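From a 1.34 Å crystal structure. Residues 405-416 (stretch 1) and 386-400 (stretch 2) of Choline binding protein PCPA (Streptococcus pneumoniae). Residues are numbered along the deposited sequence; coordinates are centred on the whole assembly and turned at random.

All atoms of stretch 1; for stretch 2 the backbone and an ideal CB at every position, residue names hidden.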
# COMPACT_ATOMS: atom_id res chain seq x y z
N ASN A 405 -37.11 8.02 -3.96
CA ASN A 405 -35.94 7.13 -3.86
C ASN A 405 -35.34 7.01 -2.48
O ASN A 405 -34.67 6.00 -2.22
CB ASN A 405 -34.89 7.56 -4.87
CG ASN A 405 -35.40 7.39 -6.28
OD1 ASN A 405 -35.85 8.35 -6.95
ND2 ASN A 405 -35.47 6.16 -6.71
N LEU A 406 -35.57 7.97 -1.60
CA LEU A 406 -35.00 7.92 -0.26
C LEU A 406 -35.62 6.85 0.60
O LEU A 406 -36.86 6.76 0.67
CB LEU A 406 -35.14 9.26 0.48
CG LEU A 406 -34.21 10.38 0.07
CD1 LEU A 406 -34.68 11.68 0.67
CD2 LEU A 406 -32.75 10.07 0.49
N SER A 407 -34.79 6.10 1.34
CA SER A 407 -35.30 5.07 2.24
C SER A 407 -35.82 5.69 3.53
O SER A 407 -36.43 4.98 4.36
CB SER A 407 -34.19 4.08 2.59
OG SER A 407 -33.10 4.76 3.20
N THR A 408 -35.55 6.99 3.73
CA THR A 408 -35.96 7.74 4.92
C THR A 408 -36.84 8.92 4.48
O THR A 408 -36.75 9.38 3.33
CB THR A 408 -34.69 8.21 5.67
OG1 THR A 408 -33.73 8.71 4.73
CG2 THR A 408 -34.05 7.07 6.46
N SER A 409 -37.65 9.44 5.41
CA SER A 409 -38.59 10.54 5.16
C SER A 409 -37.99 11.89 5.59
O SER A 409 -38.54 12.60 6.43
CB SER A 409 -39.88 10.30 5.94
OG SER A 409 -40.52 9.11 5.50
N ASN A 410 -36.84 12.24 5.00
CA ASN A 410 -36.12 13.46 5.36
C ASN A 410 -36.90 14.72 5.03
O ASN A 410 -37.60 14.76 4.01
CB ASN A 410 -34.81 13.53 4.57
CG ASN A 410 -33.93 12.33 4.81
OD1 ASN A 410 -34.23 11.24 4.35
ND2 ASN A 410 -32.87 12.51 5.57
N ASP A 411 -36.69 15.78 5.83
CA ASP A 411 -37.23 17.09 5.51
C ASP A 411 -36.49 17.59 4.23
O ASP A 411 -35.24 17.56 4.19
CB ASP A 411 -36.93 18.04 6.68
CG ASP A 411 -37.53 19.41 6.55
OD1 ASP A 411 -38.55 19.54 5.85
OD2 ASP A 411 -37.01 20.35 7.20
N ILE A 412 -37.24 17.99 3.19
CA ILE A 412 -36.71 18.51 1.93
C ILE A 412 -37.28 19.90 1.73
O ILE A 412 -38.52 20.08 1.67
CB ILE A 412 -37.02 17.61 0.73
CG1 ILE A 412 -36.53 16.15 0.97
CG2 ILE A 412 -36.40 18.21 -0.54
CD1 ILE A 412 -37.10 15.18 0.02
N ILE A 413 -36.38 20.88 1.63
CA ILE A 413 -36.72 22.30 1.44
C ILE A 413 -36.40 22.71 0.01
O ILE A 413 -35.26 22.55 -0.45
CB ILE A 413 -35.98 23.16 2.50
CG1 ILE A 413 -36.41 22.71 3.93
CG2 ILE A 413 -36.28 24.67 2.27
CD1 ILE A 413 -35.51 23.20 5.08
N VAL A 414 -37.40 23.24 -0.71
CA VAL A 414 -37.21 23.73 -2.07
C VAL A 414 -36.89 25.23 -1.95
O VAL A 414 -37.71 26.01 -1.44
CB VAL A 414 -38.45 23.49 -2.98
CG1 VAL A 414 -38.25 24.09 -4.36
CG2 VAL A 414 -38.76 21.99 -3.07
N GLU A 415 -35.71 25.64 -2.41
CA GLU A 415 -35.30 27.05 -2.34
C GLU A 415 -36.20 27.93 -3.23
O GLU A 415 -36.71 27.47 -4.25
CB GLU A 415 -33.83 27.15 -2.80
CG GLU A 415 -33.16 28.51 -2.65
CD GLU A 415 -31.65 28.56 -2.80
OE1 GLU A 415 -31.09 27.72 -3.55
OE2 GLU A 415 -31.02 29.45 -2.17
N LYS A 416 -36.39 29.19 -2.83
CA LYS A 416 -37.13 30.18 -3.61
C LYS A 416 -36.34 30.44 -4.92
O LYS A 416 -35.10 30.40 -4.89
CB LYS A 416 -37.25 31.49 -2.83
CG LYS A 416 -38.20 31.42 -1.65
CD LYS A 416 -38.33 32.79 -1.00
CE LYS A 416 -39.45 32.84 0.01
NZ LYS A 416 -39.16 31.99 1.21
N UNK A 386 -29.17 9.18 8.12
CA UNK A 386 -30.19 9.40 9.15
C UNK A 386 -31.38 10.19 8.59
O UNK A 386 -31.23 11.10 7.74
CB UNK A 386 -29.58 10.14 10.35
N UNK A 387 -32.60 9.87 9.08
CA UNK A 387 -33.80 10.57 8.64
C UNK A 387 -33.78 12.05 9.03
O UNK A 387 -34.53 12.85 8.46
CB UNK A 387 -35.04 9.89 9.23
N UNK A 388 -32.94 12.41 10.03
CA UNK A 388 -32.86 13.81 10.49
C UNK A 388 -32.10 14.73 9.54
O UNK A 388 -32.16 15.95 9.69
CB UNK A 388 -32.19 13.86 11.87
N UNK A 389 -31.37 14.18 8.56
CA UNK A 389 -30.64 15.03 7.63
C UNK A 389 -31.66 15.82 6.80
O UNK A 389 -32.64 15.25 6.31
CB UNK A 389 -29.72 14.20 6.73
N UNK A 390 -31.42 17.12 6.63
CA UNK A 390 -32.27 17.98 5.83
C UNK A 390 -31.69 18.14 4.44
O UNK A 390 -30.47 18.34 4.31
CB UNK A 390 -32.44 19.34 6.50
N UNK A 391 -32.55 18.12 3.43
CA UNK A 391 -32.10 18.40 2.07
C UNK A 391 -32.56 19.77 1.65
O UNK A 391 -33.71 20.16 1.93
CB UNK A 391 -32.61 17.34 1.09
N UNK A 392 -31.72 20.46 0.86
CA UNK A 392 -32.02 21.77 0.27
C UNK A 392 -31.87 21.55 -1.23
O UNK A 392 -30.79 21.16 -1.71
CB UNK A 392 -31.11 22.88 0.79
N UNK A 393 -32.96 21.75 -1.99
CA UNK A 393 -32.97 21.47 -3.43
C UNK A 393 -33.50 22.68 -4.21
O UNK A 393 -34.06 23.60 -3.60
CB UNK A 393 -33.82 20.23 -3.73
N UNK A 394 -33.35 22.67 -5.54
CA UNK A 394 -33.71 23.83 -6.36
C UNK A 394 -35.10 23.76 -6.93
O UNK A 394 -35.59 24.79 -7.40
CB UNK A 394 -32.71 23.99 -7.51
N UNK A 395 -35.75 22.57 -6.96
CA UNK A 395 -37.08 22.48 -7.56
C UNK A 395 -37.96 21.45 -6.90
O UNK A 395 -37.46 20.51 -6.27
CB UNK A 395 -36.96 22.16 -9.05
N UNK A 396 -39.27 21.56 -7.13
CA UNK A 396 -40.23 20.57 -6.66
C UNK A 396 -39.97 19.22 -7.35
O UNK A 396 -40.13 18.20 -6.69
CB UNK A 396 -41.66 21.04 -6.92
N UNK A 397 -39.51 19.20 -8.64
CA UNK A 397 -39.21 17.93 -9.32
C UNK A 397 -38.07 17.20 -8.61
O UNK A 397 -38.18 16.00 -8.35
CB UNK A 397 -38.85 18.18 -10.79
N UNK A 398 -36.99 17.92 -8.25
CA UNK A 398 -35.89 17.25 -7.54
C UNK A 398 -36.37 16.73 -6.16
O UNK A 398 -36.01 15.61 -5.79
CB UNK A 398 -34.71 18.21 -7.37
N UNK A 399 -37.26 17.47 -5.46
CA UNK A 399 -37.85 16.98 -4.22
C UNK A 399 -38.63 15.69 -4.51
O UNK A 399 -38.54 14.74 -3.74
CB UNK A 399 -38.76 18.04 -3.59
N UNK A 400 -39.40 15.65 -5.62
CA UNK A 400 -40.17 14.44 -5.98
C UNK A 400 -39.25 13.26 -6.22
O UNK A 400 -39.54 12.13 -5.81
CB UNK A 400 -41.02 14.69 -7.23

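Position 386 points its CA-to-CB bond away from stretch 1, and its phi of -62° admits many residues, proline included. It is P386, opening a type I turn; its O accepts a weak hydrogen bond from N410 ND2 (3.1 Å).

At 387 the ideal CB lies 4.6 Å from S409 N, a free backbone donor. A longer side chain ending in an acceptor would suit. The residue is E387, whose OE2 accepts from S409 N at 2.8 Å, nearly in line with the N-H.

Position 388 faces open space and tolerates almost anything small or polar; it is T388.

At 389 the ideal CB sits 3.8 Å from N410 ND2, so a compact side chain fits. The residue is V389, whose O accepts from N410 ND2 at 2.8 Å and, through a water, reaches D411 N.

From 390 to 393 the extended backbone runs parallel to 412-414. Position 390 points sideways, near I413 CD1, and an aliphatic or long polar chain would do. It is K390, whose end leads away.

Position 391 shares a face with I412; its ideal CB is 4.1 Å from I412 CG1, and L406 and N410 lie further along that side, favouring a large apolar residue. F391 places CE1 3.7 Å from L406 CD1, with N410 CB at the ring edge. Its N donates to D411 O (2.9 Å) and its O accepts from I413 N (2.8 Å).

Position 392 turns to the face of I413, where an aliphatic or aromatic side chain could cover the isoleucine. Y392 does so, CE2 lying 3.7 Å from I413 CD1.

Position 393 returns to the face of I412 and V414, and a branched aliphatic residue would suit. V393 CG2 is 3.8 Å from I412 CG2 and 3.9 Å from V414 CG2; its N and O pair with I413 O and E415 N, both at 2.9 Å.

Positions 394 and 395 point away. The first is T394. The second precedes a helix, where serine, threonine or aspartate could cap; S395 OG accepts from the backbone N of position 398 at 3.0 Å.

At 396 the ideal CB is 4.9 Å from V414 CG2, leaving wide choice; E396 brings OE2 to 3.5 Å from that methyl. Positions 397 and 398, without contact, are H397 and I398.

Position 399 points toward stretch 1, its ideal CB 3.9 Å from I412 CG2 and 4.0 Å from V414 CG2. A long aliphatic chain suits, better still with a terminal donor: K399 lays its methylenes along both residues and NZ donates to I412 O (2.9 Å). Position 400 points away; it is D400.

Stretch 2 386-400: PETVKFYVTSEHIKD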
# COMPACT_ATOMS: atom_id res chain seq x y z
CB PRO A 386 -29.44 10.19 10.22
CG PRO A 386 -27.98 9.79 10.02
CD PRO A 386 -27.87 9.77 8.52
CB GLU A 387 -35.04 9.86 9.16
CG GLU A 387 -36.33 10.40 8.58
CD GLU A 387 -37.50 9.49 8.88
OE1 GLU A 387 -38.08 9.65 9.98
OE2 GLU A 387 -37.75 8.56 8.09
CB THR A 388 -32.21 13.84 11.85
OG1 THR A 388 -31.00 13.09 11.79
CG2 THR A 388 -33.13 13.30 12.93
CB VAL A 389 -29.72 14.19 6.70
CG1 VAL A 389 -29.00 15.09 5.69
CG2 VAL A 389 -28.70 13.39 7.51
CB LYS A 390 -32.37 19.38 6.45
CG LYS A 390 -32.50 19.43 7.94
CD LYS A 390 -32.19 20.82 8.41
CE LYS A 390 -31.60 20.73 9.78
NZ LYS A 390 -32.62 20.65 10.85
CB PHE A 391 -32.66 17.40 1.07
CG PHE A 391 -31.98 16.05 1.06
CD1 PHE A 391 -32.42 15.03 1.91
CD2 PHE A 391 -30.95 15.77 0.17
CE1 PHE A 391 -31.82 13.77 1.88
CE2 PHE A 391 -30.35 14.51 0.14
CZ PHE A 391 -30.78 13.52 1.00
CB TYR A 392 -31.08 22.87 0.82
CG TYR A 392 -31.16 23.07 2.33
CD1 TYR A 392 -30.48 22.24 3.20
CD2 TYR A 392 -31.95 24.09 2.88
CE1 TYR A 392 -30.57 22.40 4.59
CE2 TYR A 392 -32.04 24.27 4.26
CZ TYR A 392 -31.35 23.42 5.11
OH TYR A 392 -31.41 23.58 6.49
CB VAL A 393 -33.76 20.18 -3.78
CG1 VAL A 393 -33.18 18.97 -3.04
CG2 VAL A 393 -35.25 20.33 -3.47
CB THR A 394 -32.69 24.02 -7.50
OG1 THR A 394 -32.76 22.88 -8.36
CG2 THR A 394 -31.27 24.24 -6.99
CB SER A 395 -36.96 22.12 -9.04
OG SER A 395 -36.54 20.77 -9.23
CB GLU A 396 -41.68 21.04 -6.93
CG GLU A 396 -42.14 22.12 -5.95
CD GLU A 396 -42.22 21.76 -4.47
OE1 GLU A 396 -42.46 20.57 -4.14
OE2 GLU A 396 -42.11 22.68 -3.64
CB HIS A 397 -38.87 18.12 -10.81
CG HIS A 397 -38.47 16.84 -11.48
ND1 HIS A 397 -39.32 15.75 -11.54
CD2 HIS A 397 -37.28 16.48 -12.04
CE1 HIS A 397 -38.66 14.80 -12.17
NE2 HIS A 397 -37.43 15.19 -12.50
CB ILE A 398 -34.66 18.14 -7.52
CG1 ILE A 398 -34.10 18.20 -8.95
CG2 ILE A 398 -33.59 17.60 -6.52
CD1 ILE A 398 -33.05 19.31 -9.22
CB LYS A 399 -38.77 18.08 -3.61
CG LYS A 399 -39.57 17.62 -2.41
CD LYS A 399 -40.13 18.80 -1.62
CE LYS A 399 -40.91 18.35 -0.41
NZ LYS A 399 -41.15 19.51 0.49
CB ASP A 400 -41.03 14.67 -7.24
CG ASP A 400 -42.13 15.70 -7.08
OD1 ASP A 400 -42.52 15.99 -5.93
OD2 ASP A 400 -42.63 16.19 -8.12
O HOH W 1 -34.95 15.52 8.09
O HOH W 2 -34.80 27.27 -6.80
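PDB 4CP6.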